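Local coordinates for pirin family protein (Acinetobacter baumannii, PDB 6D0P) that probably acts as a metal-dependent quercetin 2,3-dioxygenase of the pirin family, a two-domain cupin expected to use iron and holding manganese in this crystal, at residues His64-Phe69 with Val106-Phe111. Numbering follows the deposited sequence. Where two conformers were deposited one is given.
With MN (manganese (II) ion), chain G.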
loop_
_atom_site.group_PDB
_atom_site.type_symbol
_atom_site.label_atom_id
_atom_site.label_comp_id
_atom_site.label_asym_id
_atom_site.label_seq_id
_atom_site.Cartn_x
_atom_site.Cartn_y
_atom_site.Cartn_z
ATOM N N HIS A 64 -16.139 5.598 -7.364
ATOM C CA HIS A 64 -16.154 4.157 -7.235
ATOM C C HIS A 64 -16.294 3.809 -5.748
ATOM O O HIS A 64 -15.902 4.575 -4.886
ATOM C CB HIS A 64 -14.889 3.516 -7.825
ATOM C CG HIS A 64 -13.630 3.947 -7.150
ATOM N ND1 HIS A 64 -12.981 5.111 -7.493
ATOM C CD2 HIS A 64 -12.892 3.373 -6.169
ATOM C CE1 HIS A 64 -11.901 5.245 -6.745
ATOM N NE2 HIS A 64 -11.827 4.194 -5.920
ATOM N N PRO A 65 -16.860 2.649 -5.463
ATOM C CA PRO A 65 -17.048 2.238 -4.100
ATOM C C PRO A 65 -15.958 1.313 -3.550
ATOM O O PRO A 65 -15.204 0.697 -4.321
ATOM C CB PRO A 65 -18.371 1.464 -4.152
ATOM C CG PRO A 65 -18.332 0.805 -5.497
ATOM C CD PRO A 65 -17.656 1.827 -6.381
ATOM N N HIS A 66 -15.906 1.245 -2.221
ATOM C CA HIS A 66 -15.090 0.271 -1.495
ATOM C C HIS A 66 -15.861 -0.166 -0.256
ATOM O O HIS A 66 -16.569 0.661 0.366
ATOM C CB HIS A 66 -13.734 0.828 -1.022
ATOM C CG HIS A 66 -12.803 1.260 -2.097
ATOM N ND1 HIS A 66 -12.254 0.357 -2.992
ATOM C CD2 HIS A 66 -12.253 2.467 -2.372
ATOM C CE1 HIS A 66 -11.438 1.012 -3.814
ATOM N NE2 HIS A 66 -11.402 2.306 -3.435
ATOM N N ARG A 67 -15.721 -1.441 0.114
ATOM C CA ARG A 67 -16.269 -1.902 1.362
ATOM C C ARG A 67 -15.416 -3.058 1.876
ATOM O O ARG A 67 -15.025 -3.937 1.088
ATOM C CB ARG A 67 -17.726 -2.358 1.212
ATOM C CG ARG A 67 -18.286 -3.070 2.443
ATOM C CD ARG A 67 -19.726 -3.556 2.288
ATOM N NE ARG A 67 -20.680 -2.449 2.330
ATOM C CZ ARG A 67 -21.997 -2.589 2.216
ATOM N NH1 ARG A 67 -22.525 -3.788 1.981
ATOM N NH2 ARG A 67 -22.779 -1.531 2.350
ATOM N N GLY A 68 -15.142 -3.038 3.188
ATOM C CA GLY A 68 -14.551 -4.177 3.875
ATOM C C GLY A 68 -13.057 -4.115 4.162
ATOM O O GLY A 68 -12.535 -5.028 4.812
ATOM N N PHE A 69 -12.365 -3.094 3.716
ATOM C CA PHE A 69 -10.923 -3.075 3.874
ATOM C C PHE A 69 -10.438 -1.630 3.894
ATOM O O PHE A 69 -11.252 -0.683 3.962
ATOM C CB PHE A 69 -10.281 -3.911 2.755
ATOM C CG PHE A 69 -10.589 -3.397 1.384
ATOM C CD1 PHE A 69 -11.788 -3.704 0.765
ATOM C CD2 PHE A 69 -9.683 -2.601 0.715
ATOM C CE1 PHE A 69 -12.072 -3.221 -0.503
ATOM C CE2 PHE A 69 -9.974 -2.115 -0.552
ATOM C CZ PHE A 69 -11.167 -2.417 -1.149
ATOM N N VAL A 106 -17.592 3.459 1.407
ATOM C CA VAL A 106 -17.240 4.773 0.947
ATOM C C VAL A 106 -17.449 4.784 -0.568
ATOM O O VAL A 106 -17.279 3.748 -1.250
ATOM C CB VAL A 106 -15.779 5.139 1.304
ATOM C CG1 VAL A 106 -14.786 4.241 0.589
ATOM C CG2 VAL A 106 -15.449 6.591 1.008
ATOM N N LEU A 107 -17.802 5.956 -1.078
ATOM C CA LEU A 107 -17.866 6.208 -2.510
ATOM C C LEU A 107 -16.962 7.417 -2.769
ATOM O O LEU A 107 -17.241 8.513 -2.225
ATOM C CB LEU A 107 -19.312 6.486 -2.916
ATOM C CG LEU A 107 -19.557 6.605 -4.412
ATOM C CD1 LEU A 107 -19.448 5.247 -5.086
ATOM C CD2 LEU A 107 -20.922 7.215 -4.688
ATOM N N HIS A 108 -15.893 7.238 -3.545
ATOM C CA HIS A 108 -14.949 8.330 -3.711
ATOM C C HIS A 108 -14.311 8.344 -5.099
ATOM O O HIS A 108 -14.408 7.399 -5.894
ATOM C CB HIS A 108 -13.929 8.295 -2.563
ATOM C CG HIS A 108 -12.823 7.298 -2.680
ATOM N ND1 HIS A 108 -11.621 7.475 -2.027
ATOM C CD2 HIS A 108 -12.690 6.172 -3.411
ATOM C CE1 HIS A 108 -10.819 6.461 -2.330
ATOM N NE2 HIS A 108 -11.448 5.665 -3.177
ATOM N N GLU A 109 -13.675 9.480 -5.361
ATOM C CA GLU A 109 -12.906 9.700 -6.549
ATOM C C GLU A 109 -11.477 10.054 -6.113
ATOM O O GLU A 109 -11.272 10.588 -5.018
ATOM C CB GLU A 109 -13.511 10.817 -7.397
ATOM C CG GLU A 109 -13.533 12.147 -6.678
ATOM C CD GLU A 109 -14.229 13.273 -7.423
ATOM O OE1 GLU A 109 -13.788 14.443 -7.263
ATOM O OE2 GLU A 109 -15.197 12.979 -8.162
ATOM N N GLU A 110 -10.515 9.729 -6.966
ATOM C CA GLU A 110 -9.089 9.966 -6.721
ATOM C C GLU A 110 -8.496 10.522 -8.019
ATOM O O GLU A 110 -8.560 9.886 -9.066
ATOM C CB GLU A 110 -8.364 8.675 -6.295
ATOM C CG GLU A 110 -8.888 8.052 -5.008
ATOM C CD GLU A 110 -8.458 6.613 -4.696
ATOM O OE1 GLU A 110 -9.130 5.638 -5.176
ATOM O OE2 GLU A 110 -7.483 6.464 -3.931
ATOM N N PHE A 111 -7.801 11.636 -7.920
ATOM C CA PHE A 111 -7.269 12.240 -9.125
ATOM C C PHE A 111 -6.083 13.127 -8.769
ATOM O O PHE A 111 -5.878 13.482 -7.590
ATOM C CB PHE A 111 -8.376 13.045 -9.794
ATOM C CG PHE A 111 -9.080 13.964 -8.834
ATOM C CD1 PHE A 111 -10.178 13.531 -8.112
ATOM C CD2 PHE A 111 -8.629 15.254 -8.635
ATOM C CE1 PHE A 111 -10.806 14.377 -7.214
ATOM C CE2 PHE A 111 -9.274 16.106 -7.754
ATOM C CZ PHE A 111 -10.360 15.663 -7.043
HETATM MN MN MN G . -10.391 4.030 -4.320
HETATM O O HOH W 1 -8.583 4.192 -2.653
HETATM O O HOH W 2 -8.908 2.654 -5.246
#
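His-64, His-66 and His-108 converge on the manganese through their NE2 atoms; Glu-110 OE1 is the fourth protein ligand of this cupin site, and two waters bring the shell to six. The backbones behind them pair antiparallel: His-64 N donates to His-108 O at 2.9 Å, His-108 N returns the bond to His-64 O, and His-66 exchanges a similar pair with Val-106. Packing is tight here: the NE2 atoms of His-64 and His-108 sit 3.1 Å apart because the metal draws them together, and the edge of the His-108 ring points, offset, toward the face of His-64, planes at 63°. CG of His-64 sits between the backbone N and the carbonyl carbon (chi1 62°); ND1 bonds Gly-62 O, and with the metal at NE2 that fixes the ring's rotation. Opposite His-66 NE2 on the metal is Glu-110 OE1, while Gln-127 holds OE2.

The solvent side is looser. The water opposite His-64 lies a long 2.5 Å from the manganese and donates a weak bond to Glu-110 OE2; the other lies opposite His-108. Such positions could admit substrate or oxygen. On the sheet's other face, Pro-65 CB touches Leu-107 CD1. Phe-281 of helix 271-282 packs on both, and strand 80-84 flanks Val-106 and His-108.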